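Local coordinates for capsid protein (Infectious hypodermal and hematopoietic necrosis virus, PDB 3N7X), which forms the 60-subunit icosahedral shell of a shrimp densovirus, a parvovirus, and binds calcium ions between its subunits, at residues Y84-A93 with T170-P178; H257-F265 with N321-N329. One frame throughout, in Å; residues are numbered along the deposited sequence.

Contact 1 of 2, residues Y84-A93 with T170-P178; sequences YGLKSSDSSA and TLAKWIQNP. With CA (calcium ion), chain B.
The CD2 methyl of L171 sits over one face of the Y84 ring, a CH-pi contact 4.1 Å from L171 CD2 to the centroid of that ring. It lies off centre, toward the rim. L171 stands roughly perpendicular to the tyrosine side chain. The phenol end of Y84 is held by the backbone oxygen of I225. L171 CD2 also touches the methyl of A93. One turn on, I175 CD1 reaches Y84 CB at 3.8 Å. With CG1 beside its backbone N (chi1 -68°), I175 sends CD1 to Y84 and A93 and leaves CG2 for L86. L86 and I175 lie alongside each other, pointing opposite ways, with L86 CD2 3.6 Å from I175 CG2. A172 has a small methyl, and the chain at A93 comes in close: A93 N is 3.7 Å from A172 CB. Q176 passes L86 nearly at right angles. Its amide gives a weak, bent bond from Q176 NE2 to S91 O, 2.9 Å long. The backbone oxygen of Q176 turns to calcium, Q176 O to the ion 2.4 Å. Three waters, Y55 O of the same chain and E191 OE2 of a second subunit complete the ligands. N189 of that subunit packs on L86 and S91. Helix 171-176 thus packs across the two-stranded antiparallel hairpin 84-95, and its C-terminal end forms part of a calcium site at a subunit interface of the capsid.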
loop_
_atom_site.group_PDB
_atom_site.type_symbol
_atom_site.label_atom_id
_atom_site.label_comp_id
_atom_site.label_asym_id
_atom_site.label_seq_id
_atom_site.Cartn_x
_atom_site.Cartn_y
_atom_site.Cartn_z
ATOM N N TYR A 84 39.097 -10.932 -91.581
ATOM C CA TYR A 84 39.832 -10.311 -92.679
ATOM C C TYR A 84 39.674 -8.804 -92.624
ATOM O O TYR A 84 38.768 -8.287 -91.968
ATOM C CB TYR A 84 39.309 -10.805 -94.027
ATOM C CG TYR A 84 39.748 -12.198 -94.385
ATOM C CD1 TYR A 84 40.921 -12.414 -95.110
ATOM C CD2 TYR A 84 38.998 -13.307 -93.993
ATOM C CE1 TYR A 84 41.336 -13.705 -95.438
ATOM C CE2 TYR A 84 39.403 -14.600 -94.313
ATOM C CZ TYR A 84 40.570 -14.795 -95.037
ATOM O OH TYR A 84 40.966 -16.072 -95.366
ATOM N N GLY A 85 40.562 -8.113 -93.325
ATOM C CA GLY A 85 40.518 -6.665 -93.399
ATOM C C GLY A 85 40.972 -6.260 -94.789
ATOM O O GLY A 85 40.983 -7.088 -95.703
ATOM N N LEU A 86 41.355 -4.999 -94.959
ATOM C CA LEU A 86 41.813 -4.526 -96.258
ATOM C C LEU A 86 43.300 -4.213 -96.265
ATOM O O LEU A 86 43.819 -3.616 -95.324
ATOM C CB LEU A 86 41.041 -3.275 -96.673
ATOM C CG LEU A 86 39.544 -3.472 -96.895
ATOM C CD1 LEU A 86 38.926 -2.168 -97.370
ATOM C CD2 LEU A 86 39.319 -4.579 -97.917
ATOM N N LYS A 87 43.975 -4.631 -97.333
ATOM C CA LYS A 87 45.402 -4.387 -97.519
ATOM C C LYS A 87 45.494 -2.899 -97.888
ATOM O O LYS A 87 44.791 -2.440 -98.791
ATOM C CB LYS A 87 45.902 -5.263 -98.666
ATOM C CG LYS A 87 47.402 -5.402 -98.812
ATOM C CD LYS A 87 47.695 -6.076 -100.147
ATOM C CE LYS A 87 49.165 -6.401 -100.332
ATOM N NZ LYS A 87 49.561 -7.569 -99.504
ATOM N N SER A 88 46.350 -2.150 -97.201
ATOM C CA SER A 88 46.464 -0.713 -97.446
ATOM C C SER A 88 46.877 -0.298 -98.854
ATOM O O SER A 88 46.485 0.768 -99.336
ATOM C CB SER A 88 47.433 -0.080 -96.442
ATOM O OG SER A 88 48.770 -0.473 -96.696
ATOM N N SER A 89 47.662 -1.135 -99.519
ATOM C CA SER A 89 48.133 -0.803 -100.853
ATOM C C SER A 89 47.103 -0.914 -101.971
ATOM O O SER A 89 47.058 -0.057 -102.847
ATOM C CB SER A 89 49.361 -1.648 -101.202
ATOM O OG SER A 89 49.074 -3.034 -101.147
ATOM N N ASP A 90 46.266 -1.947 -101.949
ATOM C CA ASP A 90 45.283 -2.113 -103.018
ATOM C C ASP A 90 43.848 -2.360 -102.568
ATOM O O ASP A 90 43.000 -2.717 -103.384
ATOM C CB ASP A 90 45.703 -3.259 -103.937
ATOM C CG ASP A 90 45.891 -4.567 -103.189
ATOM O OD1 ASP A 90 45.356 -4.696 -102.062
ATOM O OD2 ASP A 90 46.563 -5.472 -103.732
ATOM N N SER A 91 43.580 -2.186 -101.280
ATOM C CA SER A 91 42.235 -2.400 -100.748
ATOM C C SER A 91 41.703 -3.810 -101.011
ATOM O O SER A 91 40.493 -4.013 -101.114
ATOM C CB SER A 91 41.264 -1.374 -101.337
ATOM O OG SER A 91 41.643 -0.055 -100.985
ATOM N N SER A 92 42.601 -4.781 -101.124
ATOM C CA SER A 92 42.190 -6.161 -101.359
ATOM C C SER A 92 41.994 -6.848 -100.009
ATOM O O SER A 92 42.472 -6.361 -98.980
ATOM C CB SER A 92 43.256 -6.911 -102.162
ATOM O OG SER A 92 44.423 -7.134 -101.383
ATOM N N ALA A 93 41.295 -7.976 -100.007
ATOM C CA ALA A 93 41.066 -8.701 -98.765
ATOM C C ALA A 93 42.366 -9.352 -98.301
ATOM O O ALA A 93 43.101 -9.930 -99.100
ATOM C CB ALA A 93 39.987 -9.762 -98.965
ATOM N N THR A 170 33.383 -10.149 -104.862
ATOM C CA THR A 170 34.498 -10.744 -104.126
ATOM C C THR A 170 34.425 -10.440 -102.634
ATOM O O THR A 170 33.658 -9.578 -102.205
ATOM C CB THR A 170 35.841 -10.183 -104.611
ATOM O OG1 THR A 170 35.931 -8.800 -104.244
ATOM C CG2 THR A 170 35.962 -10.310 -106.120
ATOM N N LEU A 171 35.235 -11.139 -101.846
ATOM C CA LEU A 171 35.257 -10.891 -100.415
ATOM C C LEU A 171 35.669 -9.441 -100.156
ATOM O O LEU A 171 35.135 -8.783 -99.258
ATOM C CB LEU A 171 36.236 -11.833 -99.713
ATOM C CG LEU A 171 36.462 -11.523 -98.228
ATOM C CD1 LEU A 171 35.134 -11.542 -97.501
ATOM C CD2 LEU A 171 37.429 -12.529 -97.611
ATOM N N ALA A 172 36.618 -8.940 -100.941
ATOM C CA ALA A 172 37.070 -7.563 -100.775
ATOM C C ALA A 172 35.896 -6.585 -100.887
ATOM O O ALA A 172 35.780 -5.652 -100.092
ATOM C CB ALA A 172 38.135 -7.225 -101.814
ATOM N N LYS A 173 35.028 -6.798 -101.873
ATOM C CA LYS A 173 33.871 -5.927 -102.064
ATOM C C LYS A 173 32.992 -5.908 -100.813
ATOM O O LYS A 173 32.614 -4.842 -100.324
ATOM C CB LYS A 173 33.047 -6.399 -103.265
ATOM C CG LYS A 173 33.728 -6.193 -104.609
ATOM C CD LYS A 173 33.568 -4.764 -105.114
ATOM C CE LYS A 173 32.112 -4.480 -105.499
ATOM N NZ LYS A 173 31.889 -3.091 -106.016
ATOM N N TRP A 174 32.669 -7.093 -100.299
ATOM C CA TRP A 174 31.842 -7.192 -99.104
ATOM C C TRP A 174 32.474 -6.466 -97.920
ATOM O O TRP A 174 31.776 -5.846 -97.119
ATOM C CB TRP A 174 31.604 -8.652 -98.730
ATOM C CG TRP A 174 30.586 -9.346 -99.580
ATOM C CD1 TRP A 174 30.822 -10.299 -100.528
ATOM C CD2 TRP A 174 29.164 -9.195 -99.510
ATOM N NE1 TRP A 174 29.637 -10.757 -101.045
ATOM C CE2 TRP A 174 28.602 -10.096 -100.439
ATOM C CE3 TRP A 174 28.309 -8.388 -98.748
ATOM C CZ2 TRP A 174 27.222 -10.217 -100.627
ATOM C CZ3 TRP A 174 26.932 -8.507 -98.934
ATOM C CH2 TRP A 174 26.405 -9.418 -99.867
ATOM N N ILE A 175 33.792 -6.551 -97.800
ATOM C CA ILE A 175 34.473 -5.874 -96.709
ATOM C C ILE A 175 34.379 -4.372 -96.943
ATOM O O ILE A 175 34.208 -3.589 -96.010
ATOM C CB ILE A 175 35.952 -6.288 -96.637
ATOM C CG1 ILE A 175 36.052 -7.754 -96.219
ATOM C CG2 ILE A 175 36.698 -5.398 -95.657
ATOM C CD1 ILE A 175 37.475 -8.253 -96.076
ATOM N N GLN A 176 34.486 -3.973 -98.203
ATOM C CA GLN A 176 34.411 -2.564 -98.556
ATOM C C GLN A 176 33.031 -1.984 -98.266
ATOM O O GLN A 176 32.907 -0.841 -97.816
ATOM C CB GLN A 176 34.736 -2.380 -100.041
ATOM C CG GLN A 176 36.223 -2.243 -100.351
ATOM C CD GLN A 176 36.584 -2.706 -101.764
ATOM O OE1 GLN A 176 35.833 -2.490 -102.719
ATOM N NE2 GLN A 176 37.747 -3.340 -101.899
ATOM N N ASN A 177 31.993 -2.781 -98.498
ATOM C CA ASN A 177 30.640 -2.282 -98.312
ATOM C C ASN A 177 29.596 -3.384 -98.459
ATOM O O ASN A 177 29.855 -4.431 -99.055
ATOM C CB ASN A 177 30.366 -1.213 -99.388
ATOM C CG ASN A 177 29.265 -0.238 -99.002
ATOM O OD1 ASN A 177 29.517 0.770 -98.335
ATOM N ND2 ASN A 177 28.040 -0.533 -99.418
ATOM N N PRO A 178 28.407 -3.172 -97.878
ATOM C CA PRO A 178 27.354 -4.180 -98.008
ATOM C C PRO A 178 27.022 -4.182 -99.501
ATOM O O PRO A 178 27.009 -3.125 -100.132
ATOM C CB PRO A 178 26.225 -3.598 -97.165
ATOM C CG PRO A 178 26.981 -2.919 -96.055
ATOM C CD PRO A 178 28.100 -2.222 -96.791
HETATM CA CA CA B . 34.045 1.150 -97.324
HETATM O O HOH W 1 34.853 -0.510 -95.771
HETATM O O HOH W 2 32.189 1.550 -98.761
HETATM O O HOH W 3 34.021 3.453 -98.047
#

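Contact 2 of 2, residues H257-F265 with N321-N329; sequences HTNDWQQIF and NKCYIMHTN
T328 holds OG1 between its backbone N and carbonyl carbon (chi1 61°), which points the hydroxyl at T258. T328 OG1 donates to T258 O at 2.7 Å, nearly along the C=O axis. D260 has a similar first torsion (chi1 56°) and brings its carboxylate to the backbone of T328. The bond from T328 N to D260 OD2 is 3.1 Å and almost straight, at 170°. It uses the anti lone pair of OD2. Water 4 lies 2.8 Å from D260 OD2 and also meets H327 ND1 at the ring edge, in its plane. M326 SD lies 3.6 Å from D260 CB and takes a weak bond from W261 N. The carbonyl oxygen of T328 lies over one face of the H257 ring.

Here the C-terminal tail runs beside the 257-263 loop, in roughly the opposite direction. The loop runs into strand 264-268 of the capsid beta-barrel. The tail leaves strand 322-324, the outermost strand of the same antiparallel sheet within this chain. Side chains and water 5 link the two. This water donates to W261 O and Q263 OE1 and accepts from M326 N. The Q263 amide thus takes a water proton at one end and donates at the other. Q263 NE2 to Y324 O is 2.9 Å, straight, with the oxygen in the amide plane but the nitrogen well above the carbonyl plane. Further on, C323 SG meets the F265 ring at its edge, 3.7 Å from F265 CZ. I325 CD1 approaches the same CZ obliquely at 3.9 Å. At the far end, the terminal carboxylate of N329 forms a salt bridge with R296 of a third subunit.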
loop_
_atom_site.group_PDB
_atom_site.type_symbol
_atom_site.label_atom_id
_atom_site.label_comp_id
_atom_site.label_asym_id
_atom_site.label_seq_id
_atom_site.Cartn_x
_atom_site.Cartn_y
_atom_site.Cartn_z
ATOM N N HIS A 257 12.549 -26.080 -82.420
ATOM C CA HIS A 257 12.904 -25.064 -83.404
ATOM C C HIS A 257 13.581 -23.942 -82.631
ATOM O O HIS A 257 13.024 -23.426 -81.661
ATOM C CB HIS A 257 11.653 -24.501 -84.083
ATOM C CG HIS A 257 11.074 -25.392 -85.135
ATOM N ND1 HIS A 257 11.643 -25.537 -86.382
ATOM C CD2 HIS A 257 9.974 -26.183 -85.129
ATOM C CE1 HIS A 257 10.917 -26.376 -87.101
ATOM N NE2 HIS A 257 9.898 -26.782 -86.362
ATOM N N THR A 258 14.782 -23.564 -83.046
ATOM C CA THR A 258 15.494 -22.492 -82.368
ATOM C C THR A 258 14.963 -21.158 -82.883
ATOM O O THR A 258 14.229 -21.120 -83.869
ATOM C CB THR A 258 16.993 -22.562 -82.669
ATOM O OG1 THR A 258 17.200 -22.357 -84.071
ATOM C CG2 THR A 258 17.550 -23.925 -82.282
ATOM N N ASN A 259 15.316 -20.067 -82.215
ATOM C CA ASN A 259 14.880 -18.752 -82.669
ATOM C C ASN A 259 15.750 -18.418 -83.861
ATOM O O ASN A 259 16.979 -18.438 -83.749
ATOM C CB ASN A 259 15.092 -17.700 -81.585
ATOM C CG ASN A 259 14.236 -17.950 -80.367
ATOM O OD1 ASN A 259 13.010 -18.068 -80.472
ATOM N ND2 ASN A 259 14.871 -18.034 -79.198
ATOM N N ASP A 260 15.137 -18.127 -85.005
ATOM C CA ASP A 260 15.951 -17.815 -86.168
ATOM C C ASP A 260 16.609 -16.448 -86.038
ATOM O O ASP A 260 16.165 -15.593 -85.270
ATOM C CB ASP A 260 15.150 -17.921 -87.482
ATOM C CG ASP A 260 13.906 -17.061 -87.497
ATOM O OD1 ASP A 260 13.997 -15.861 -87.163
ATOM O OD2 ASP A 260 12.833 -17.591 -87.865
ATOM N N TRP A 261 17.696 -16.278 -86.777
ATOM C CA TRP A 261 18.455 -15.044 -86.776
ATOM C C TRP A 261 18.374 -14.445 -88.175
ATOM O O TRP A 261 18.542 -15.147 -89.175
ATOM C CB TRP A 261 19.907 -15.334 -86.408
ATOM C CG TRP A 261 20.766 -14.132 -86.452
ATOM C CD1 TRP A 261 20.993 -13.243 -85.440
ATOM C CD2 TRP A 261 21.469 -13.635 -87.594
ATOM N NE1 TRP A 261 21.796 -12.217 -85.884
ATOM C CE2 TRP A 261 22.103 -12.433 -87.203
ATOM C CE3 TRP A 261 21.623 -14.087 -88.912
ATOM C CZ2 TRP A 261 22.880 -11.675 -88.087
ATOM C CZ3 TRP A 261 22.396 -13.333 -89.793
ATOM C CH2 TRP A 261 23.016 -12.140 -89.373
ATOM N N GLN A 262 18.124 -13.142 -88.238
ATOM C CA GLN A 262 17.988 -12.442 -89.511
ATOM C C GLN A 262 19.110 -11.454 -89.803
ATOM O O GLN A 262 19.538 -10.713 -88.913
ATOM C CB GLN A 262 16.660 -11.680 -89.534
ATOM C CG GLN A 262 15.452 -12.556 -89.316
ATOM C CD GLN A 262 15.265 -13.538 -90.441
ATOM O OE1 GLN A 262 14.769 -14.642 -90.235
ATOM N NE2 GLN A 262 15.654 -13.140 -91.646
ATOM N N GLN A 263 19.588 -11.446 -91.047
ATOM C CA GLN A 263 20.614 -10.489 -91.444
ATOM C C GLN A 263 19.811 -9.272 -91.886
ATOM O O GLN A 263 18.594 -9.362 -92.058
ATOM C CB GLN A 263 21.486 -11.016 -92.599
ATOM C CG GLN A 263 20.741 -11.446 -93.856
ATOM C CD GLN A 263 20.413 -12.933 -93.873
ATOM O OE1 GLN A 263 19.605 -13.416 -93.080
ATOM N NE2 GLN A 263 21.049 -13.665 -94.780
ATOM N N ILE A 264 20.465 -8.134 -92.070
ATOM C CA ILE A 264 19.725 -6.944 -92.457
ATOM C C ILE A 264 19.873 -6.532 -93.913
ATOM O O ILE A 264 20.849 -6.873 -94.576
ATOM C CB ILE A 264 20.104 -5.754 -91.558
ATOM C CG1 ILE A 264 21.598 -5.471 -91.671
ATOM C CG2 ILE A 264 19.746 -6.065 -90.115
ATOM C CD1 ILE A 264 22.045 -4.310 -90.822
ATOM N N PHE A 265 18.874 -5.799 -94.393
ATOM C CA PHE A 265 18.834 -5.296 -95.758
ATOM C C PHE A 265 18.564 -3.802 -95.658
ATOM O O PHE A 265 17.813 -3.368 -94.784
ATOM C CB PHE A 265 17.726 -6.003 -96.530
ATOM C CG PHE A 265 17.970 -7.473 -96.707
ATOM C CD1 PHE A 265 18.822 -7.934 -97.704
ATOM C CD2 PHE A 265 17.381 -8.397 -95.848
ATOM C CE1 PHE A 265 19.089 -9.300 -97.844
ATOM C CE2 PHE A 265 17.641 -9.759 -95.978
ATOM C CZ PHE A 265 18.497 -10.210 -96.980
ATOM N N ASN A 321 28.223 -14.783 -103.814
ATOM C CA ASN A 321 27.148 -14.182 -104.610
ATOM C C ASN A 321 25.763 -14.689 -104.243
ATOM O O ASN A 321 24.808 -14.528 -105.012
ATOM C CB ASN A 321 27.380 -14.424 -106.104
ATOM C CG ASN A 321 27.424 -15.904 -106.462
ATOM O OD1 ASN A 321 27.042 -16.764 -105.665
ATOM N ND2 ASN A 321 27.880 -16.203 -107.673
ATOM N N LYS A 322 25.660 -15.306 -103.072
ATOM C CA LYS A 322 24.386 -15.831 -102.602
ATOM C C LYS A 322 24.038 -15.290 -101.222
ATOM O O LYS A 322 24.910 -14.876 -100.456
ATOM C CB LYS A 322 24.418 -17.359 -102.541
ATOM C CG LYS A 322 24.573 -18.035 -103.878
ATOM C CD LYS A 322 23.372 -17.804 -104.766
ATOM C CE LYS A 322 23.625 -18.405 -106.139
ATOM N NZ LYS A 322 22.491 -18.177 -107.074
ATOM N N CYS A 323 22.748 -15.312 -100.918
ATOM C CA CYS A 323 22.247 -14.841 -99.641
ATOM C C CYS A 323 21.223 -15.849 -99.130
ATOM O O CYS A 323 20.184 -16.060 -99.758
ATOM C CB CYS A 323 21.599 -13.471 -99.827
ATOM S SG CYS A 323 20.626 -12.890 -98.428
ATOM N N TYR A 324 21.523 -16.481 -97.999
ATOM C CA TYR A 324 20.615 -17.465 -97.418
ATOM C C TYR A 324 19.930 -16.911 -96.179
ATOM O O TYR A 324 20.591 -16.495 -95.226
ATOM C CB TYR A 324 21.382 -18.736 -97.053
ATOM C CG TYR A 324 21.922 -19.467 -98.254
ATOM C CD1 TYR A 324 21.139 -20.402 -98.935
ATOM C CD2 TYR A 324 23.206 -19.205 -98.732
ATOM C CE1 TYR A 324 21.621 -21.056 -100.067
ATOM C CE2 TYR A 324 23.700 -19.851 -99.862
ATOM C CZ TYR A 324 22.902 -20.775 -100.526
ATOM O OH TYR A 324 23.379 -21.392 -101.658
ATOM N N ILE A 325 18.602 -16.914 -96.191
ATOM C CA ILE A 325 17.842 -16.405 -95.062
ATOM C C ILE A 325 17.246 -17.547 -94.249
ATOM O O ILE A 325 16.598 -18.439 -94.793
ATOM C CB ILE A 325 16.718 -15.487 -95.543
ATOM C CG1 ILE A 325 17.318 -14.359 -96.378
ATOM C CG2 ILE A 325 15.957 -14.926 -94.354
ATOM C CD1 ILE A 325 16.294 -13.479 -97.036
ATOM N N MET A 326 17.471 -17.509 -92.940
ATOM C CA MET A 326 16.970 -18.540 -92.039
ATOM C C MET A 326 15.524 -18.305 -91.591
ATOM O O MET A 326 15.136 -17.181 -91.275
ATOM C CB MET A 326 17.861 -18.615 -90.804
ATOM C CG MET A 326 17.492 -19.731 -89.846
ATOM S SD MET A 326 18.292 -19.540 -88.239
ATOM C CE MET A 326 19.967 -20.040 -88.612
ATOM N N HIS A 327 14.728 -19.369 -91.572
ATOM C CA HIS A 327 13.342 -19.282 -91.120
ATOM C C HIS A 327 13.002 -20.554 -90.361
ATOM O O HIS A 327 12.907 -21.624 -90.962
ATOM C CB HIS A 327 12.376 -19.140 -92.297
ATOM C CG HIS A 327 12.492 -17.841 -93.022
ATOM N ND1 HIS A 327 12.359 -16.622 -92.392
ATOM C CD2 HIS A 327 12.727 -17.566 -94.328
ATOM C CE1 HIS A 327 12.509 -15.653 -93.277
ATOM N NE2 HIS A 327 12.733 -16.199 -94.459
ATOM N N THR A 328 12.832 -20.446 -89.046
ATOM C CA THR A 328 12.497 -21.616 -88.239
ATOM C C THR A 328 11.013 -21.608 -87.901
ATOM O O THR A 328 10.501 -22.538 -87.276
ATOM C CB THR A 328 13.299 -21.650 -86.925
ATOM O OG1 THR A 328 13.002 -20.481 -86.150
ATOM C CG2 THR A 328 14.786 -21.703 -87.214
ATOM N N ASN A 329 10.330 -20.550 -88.319
ATOM C CA ASN A 329 8.900 -20.412 -88.078
ATOM C C ASN A 329 8.383 -19.161 -88.781
ATOM O O ASN A 329 9.218 -18.409 -89.330
ATOM C CB ASN A 329 8.619 -20.313 -86.576
ATOM C CG ASN A 329 7.135 -20.445 -86.247
ATOM O OD1 ASN A 329 6.521 -21.491 -86.483
ATOM N ND2 ASN A 329 6.555 -19.383 -85.703
ATOM O OXT ASN A 329 7.154 -18.947 -88.772
HETATM O O HOH W 4 11.478 -16.154 -89.822
HETATM O O HOH W 5 19.171 -15.682 -91.750
#

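In the fold
The centres of contacts 1 and 2 are 25 Å apart, on opposite sides of the chain's centre. Their nearest atoms come within about 5 Å but do not touch. Contact 1 closes before contact 2 opens, so the two are in series along the chain. The seven-stranded antiparallel sheet joins them. Strand 179-182 begins two residues after helix 171-176, and its neighbour 161-164 pairs with strand 322-324 of contact 2. W174 NE1 of the helix is hydrogen-bonded to L320 O, just ahead of that strand. Each contact faces a different neighbour. Contact 1 meets a second subunit partly through calcium, and contact 2 meets a third largely through the C-terminal tail, consistent with roles in shell assembly.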